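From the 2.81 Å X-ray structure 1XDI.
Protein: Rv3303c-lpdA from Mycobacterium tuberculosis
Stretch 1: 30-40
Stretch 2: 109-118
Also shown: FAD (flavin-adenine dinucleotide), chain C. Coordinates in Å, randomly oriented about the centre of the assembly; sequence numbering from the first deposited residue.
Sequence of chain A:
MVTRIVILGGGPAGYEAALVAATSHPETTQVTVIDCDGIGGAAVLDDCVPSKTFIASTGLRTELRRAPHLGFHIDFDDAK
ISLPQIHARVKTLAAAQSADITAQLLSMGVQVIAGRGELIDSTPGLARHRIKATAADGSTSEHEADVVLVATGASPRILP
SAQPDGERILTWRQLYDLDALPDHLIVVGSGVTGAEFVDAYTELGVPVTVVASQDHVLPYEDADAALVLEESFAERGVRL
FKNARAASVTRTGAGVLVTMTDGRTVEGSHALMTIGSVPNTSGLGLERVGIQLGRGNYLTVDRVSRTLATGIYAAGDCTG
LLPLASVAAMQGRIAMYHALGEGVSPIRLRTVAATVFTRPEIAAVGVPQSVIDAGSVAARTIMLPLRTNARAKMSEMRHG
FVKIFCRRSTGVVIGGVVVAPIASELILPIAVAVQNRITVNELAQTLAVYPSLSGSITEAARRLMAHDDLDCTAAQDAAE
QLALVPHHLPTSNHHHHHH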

# COMPACT_ATOMS: atom_id res chain seq x y z
N GLN A 30 -30.25 -0.43 -19.59
CA GLN A 30 -30.73 0.32 -20.73
C GLN A 30 -30.56 1.80 -20.33
O GLN A 30 -31.34 2.36 -19.55
CB GLN A 30 -32.19 0.00 -21.04
CG GLN A 30 -32.58 0.56 -22.37
CD GLN A 30 -33.99 1.02 -22.40
OE1 GLN A 30 -34.93 0.23 -22.62
NE2 GLN A 30 -34.17 2.32 -22.16
N VAL A 31 -29.54 2.44 -20.87
CA VAL A 31 -29.25 3.82 -20.51
C VAL A 31 -29.82 4.86 -21.49
O VAL A 31 -29.54 4.88 -22.67
CB VAL A 31 -27.68 4.02 -20.41
CG1 VAL A 31 -27.34 5.26 -19.61
CG2 VAL A 31 -27.03 2.77 -19.83
N THR A 32 -30.62 5.76 -20.97
CA THR A 32 -31.19 6.84 -21.77
C THR A 32 -30.66 8.16 -21.23
O THR A 32 -30.74 8.37 -20.04
CB THR A 32 -32.66 6.87 -21.58
OG1 THR A 32 -33.18 5.52 -21.58
CG2 THR A 32 -33.26 7.73 -22.62
N VAL A 33 -30.10 9.03 -22.07
CA VAL A 33 -29.60 10.37 -21.65
C VAL A 33 -30.53 11.37 -22.31
O VAL A 33 -30.60 11.38 -23.52
CB VAL A 33 -28.15 10.69 -22.16
CG1 VAL A 33 -27.79 12.19 -21.90
CG2 VAL A 33 -27.12 9.84 -21.46
N ILE A 34 -31.26 12.16 -21.54
CA ILE A 34 -32.17 13.21 -22.05
C ILE A 34 -31.45 14.52 -21.72
O ILE A 34 -31.34 14.91 -20.56
CB ILE A 34 -33.49 13.23 -21.28
CG1 ILE A 34 -34.14 11.83 -21.35
CG2 ILE A 34 -34.30 14.40 -21.72
CD1 ILE A 34 -35.37 11.63 -20.49
N ASP A 35 -30.91 15.15 -22.76
CA ASP A 35 -30.17 16.40 -22.64
C ASP A 35 -30.74 17.39 -23.65
O ASP A 35 -31.07 17.02 -24.79
CB ASP A 35 -28.68 16.12 -22.93
CG ASP A 35 -27.91 17.38 -23.23
OD1 ASP A 35 -27.77 18.26 -22.36
OD2 ASP A 35 -27.46 17.45 -24.39
N CYS A 36 -30.85 18.65 -23.26
CA CYS A 36 -31.45 19.59 -24.19
C CYS A 36 -30.45 20.34 -25.04
O CYS A 36 -30.70 20.57 -26.21
CB CYS A 36 -32.39 20.58 -23.47
SG CYS A 36 -31.66 21.53 -22.14
N ASP A 37 -29.28 20.65 -24.52
CA ASP A 37 -28.38 21.42 -25.38
C ASP A 37 -27.36 20.66 -26.19
O ASP A 37 -26.73 21.23 -27.07
CB ASP A 37 -27.69 22.54 -24.58
CG ASP A 37 -28.69 23.56 -24.01
OD1 ASP A 37 -29.73 23.77 -24.69
OD2 ASP A 37 -28.42 24.12 -22.90
N GLY A 38 -27.17 19.39 -25.91
CA GLY A 38 -26.18 18.67 -26.68
C GLY A 38 -25.08 18.17 -25.80
O GLY A 38 -24.50 18.94 -25.00
N ILE A 39 -24.82 16.86 -25.97
CA ILE A 39 -23.82 16.07 -25.26
C ILE A 39 -22.48 16.76 -25.06
O ILE A 39 -21.80 17.14 -26.02
CB ILE A 39 -23.58 14.75 -25.96
CG1 ILE A 39 -24.92 14.09 -26.26
CG2 ILE A 39 -22.76 13.84 -25.06
CD1 ILE A 39 -25.81 13.84 -25.08
N GLY A 40 -22.12 16.91 -23.78
CA GLY A 40 -20.90 17.57 -23.41
C GLY A 40 -21.35 18.67 -22.51
O GLY A 40 -20.57 19.24 -21.73
N GLY A 109 -24.29 2.22 -27.47
CA GLY A 109 -25.67 1.83 -27.33
C GLY A 109 -26.48 2.68 -26.38
O GLY A 109 -27.53 2.26 -25.89
N VAL A 110 -26.00 3.87 -26.09
CA VAL A 110 -26.75 4.73 -25.20
C VAL A 110 -27.78 5.44 -26.06
O VAL A 110 -27.46 5.88 -27.15
CB VAL A 110 -25.78 5.73 -24.51
CG1 VAL A 110 -26.54 6.79 -23.76
CG2 VAL A 110 -24.88 4.97 -23.55
N GLN A 111 -29.02 5.49 -25.59
CA GLN A 111 -30.15 6.19 -26.28
C GLN A 111 -30.18 7.67 -25.90
O GLN A 111 -30.64 8.02 -24.82
CB GLN A 111 -31.52 5.59 -25.88
CG GLN A 111 -31.59 4.06 -26.12
CD GLN A 111 -30.99 3.69 -27.45
OE1 GLN A 111 -31.55 4.03 -28.51
NE2 GLN A 111 -29.84 3.03 -27.43
N VAL A 112 -29.66 8.53 -26.77
CA VAL A 112 -29.64 9.97 -26.51
C VAL A 112 -30.93 10.58 -27.01
O VAL A 112 -31.32 10.31 -28.15
CB VAL A 112 -28.53 10.63 -27.25
CG1 VAL A 112 -28.43 12.03 -26.82
CG2 VAL A 112 -27.26 9.93 -26.99
N ILE A 113 -31.62 11.35 -26.16
CA ILE A 113 -32.86 12.04 -26.53
C ILE A 113 -32.74 13.55 -26.30
O ILE A 113 -32.79 14.01 -25.18
CB ILE A 113 -34.08 11.61 -25.68
CG1 ILE A 113 -34.54 10.21 -26.04
CG2 ILE A 113 -35.23 12.62 -25.86
CD1 ILE A 113 -35.82 9.83 -25.36
N ALA A 114 -32.63 14.30 -27.38
CA ALA A 114 -32.52 15.76 -27.28
C ALA A 114 -33.83 16.36 -26.79
O ALA A 114 -34.85 16.31 -27.50
CB ALA A 114 -32.14 16.35 -28.67
N GLY A 115 -33.81 16.93 -25.59
CA GLY A 115 -35.00 17.50 -25.00
C GLY A 115 -34.80 17.84 -23.55
O GLY A 115 -33.72 17.70 -23.01
N ARG A 116 -35.84 18.32 -22.91
CA ARG A 116 -35.76 18.71 -21.52
C ARG A 116 -36.58 17.63 -20.81
O ARG A 116 -37.71 17.28 -21.24
CB ARG A 116 -36.40 20.09 -21.37
CG ARG A 116 -36.10 20.80 -20.06
CD ARG A 116 -37.18 21.81 -19.68
NE ARG A 116 -38.27 21.14 -18.93
CZ ARG A 116 -39.57 21.09 -19.28
NH1 ARG A 116 -40.03 21.66 -20.41
NH2 ARG A 116 -40.43 20.44 -18.50
N GLY A 117 -36.01 17.05 -19.74
CA GLY A 117 -36.72 16.01 -19.05
C GLY A 117 -37.25 16.44 -17.70
O GLY A 117 -36.73 17.37 -17.07
N GLU A 118 -38.31 15.77 -17.25
CA GLU A 118 -38.85 16.09 -15.94
C GLU A 118 -39.52 14.85 -15.34
O GLU A 118 -39.96 13.97 -16.08
CB GLU A 118 -39.79 17.27 -16.08
CG GLU A 118 -41.19 17.03 -15.65
CD GLU A 118 -42.15 18.00 -16.29
OE1 GLU A 118 -42.25 17.99 -17.53
OE2 GLU A 118 -42.81 18.75 -15.54
PA FAD C . -23.33 20.99 -17.37
O1A FAD C . -23.62 22.45 -17.03
O2A FAD C . -22.01 20.71 -18.07
O5B FAD C . -24.51 20.55 -18.24
C5B FAD C . -25.74 19.98 -17.81
C4B FAD C . -26.47 19.95 -19.14
O4B FAD C . -27.74 19.37 -19.04
C3B FAD C . -26.72 21.36 -19.90
O3B FAD C . -25.74 21.67 -20.88
C2B FAD C . -28.06 21.26 -20.46
O2B FAD C . -28.21 21.07 -21.87
C1B FAD C . -28.72 20.09 -19.77
N9A FAD C . -29.89 20.33 -19.03
C8A FAD C . -30.27 21.29 -18.12
N7A FAD C . -31.49 21.14 -17.68
C5A FAD C . -31.95 20.03 -18.32
C6A FAD C . -33.16 19.32 -18.31
N6A FAD C . -34.19 19.68 -17.58
N1A FAD C . -33.27 18.20 -19.12
C2A FAD C . -32.25 17.79 -19.89
N3A FAD C . -31.02 18.43 -19.95
C4A FAD C . -31.02 19.57 -19.09
N1 FAD C . -14.48 22.99 -14.62
C2 FAD C . -13.27 22.34 -14.70
O2 FAD C . -13.11 21.21 -14.21
N3 FAD C . -12.23 22.97 -15.33
C4 FAD C . -12.26 24.20 -15.92
O4 FAD C . -11.25 24.65 -16.46
C4X FAD C . -13.44 24.83 -15.84
N5 FAD C . -13.50 26.11 -16.45
C5X FAD C . -14.75 26.77 -16.37
C6 FAD C . -14.92 28.04 -16.97
C7 FAD C . -16.14 28.76 -16.92
C7M FAD C . -16.26 30.14 -17.61
C8 FAD C . -17.23 28.17 -16.22
C8M FAD C . -18.58 28.85 -16.08
C9 FAD C . -17.11 26.93 -15.64
C9A FAD C . -15.93 26.20 -15.71
N10 FAD C . -15.74 24.86 -15.12
C10 FAD C . -14.54 24.21 -15.19
C1' FAD C . -16.88 24.29 -14.51
C2' FAD C . -17.47 23.11 -15.23
O2' FAD C . -17.78 23.52 -16.61
C3' FAD C . -18.72 22.61 -14.57
O3' FAD C . -18.38 22.06 -13.32
C4' FAD C . -19.41 21.46 -15.29
O4' FAD C . -19.79 22.10 -16.57
C5' FAD C . -20.68 20.99 -14.77
O5' FAD C . -21.09 19.86 -15.53
P FAD C . -22.48 19.17 -15.38
O1P FAD C . -22.41 18.03 -16.22
O2P FAD C . -22.92 18.96 -13.98
O3P FAD C . -23.39 20.27 -15.98

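The most unusual feature of this contact is that its C-terminal end is shared with FAD. Two parallel strands run side by side, and the adenosine part of the cofactor binds both stretches near the C-terminal end of the paired strands. In the first stretch, Asp 35 OD1 accepts a hydrogen bond from the ribose O2B of FAD at 2.9 Å. The same O2B accepts from Asp 37 N, also at 2.9 Å. From the second stretch, Gly 117 N donates to FAD N1A at 3.0 Å, with a nearly straight angle of 169°. The return bond from FAD N6A to Gly 117 O is weak, at 3.5 Å. Together these two bonds read the adenine edge through backbone atoms.

The strands 30-35 and 111-114 diverge by 20° in direction. Five backbone hydrogen bonds join them in the alternating pattern of a parallel pair. Gln 111 N donates to Val 31 O at 3.0 Å. Val 33 uses both of its polar backbone atoms: its N donates to Gln 111 O at 3.0 Å, and its O accepts from Ile 113 N at 2.8 Å. The latter is the shortest of the five and the straightest, at 170°. Asp 35 N to Ile 113 O is the longest, at 3.3 Å, and the most bent, at 140°. Gly 115 N to Asp 35 O closes the series at 2.9 Å. The amide of Cys 36 comes within 3.0 Å of Gly 115 O, measured from its N, but the angle is too poor for a hydrogen bond.

CA-H...O contacts support the ladder. Ala 114 CA lies 3.1 Å from Asp 35 O, and Ile 34 CA lies 3.3 Å from Ile 113 O. Each of these carbonyls also accepts a backbone N-H hydrogen bond across the pair.

The paired residues place their side chains on common faces. Thr 32, Ile 34, Gln 111 and Ile 113 share one face. There Ile 34 CG1 packs 4.3 Å from Ile 113 CB. Val 33, Asp 35, Val 112 and Ala 114 share the other. Val 33 CG2 approaches Val 110 CG1 at 3.9 Å. Beyond the strand, Ile 39 turns its end back, bringing CD1 to 3.6 Å from Val 112 CG1.

Gly 117 leaves room for Ile 34. An ideal CB on Gly 117 would point toward the first stretch and sit a tight 3.2 Å from Ile 34 CG2. That methyl carbon instead rests 3.7 Å from Gly 117 N and 3.6 Å from Gly 115 O.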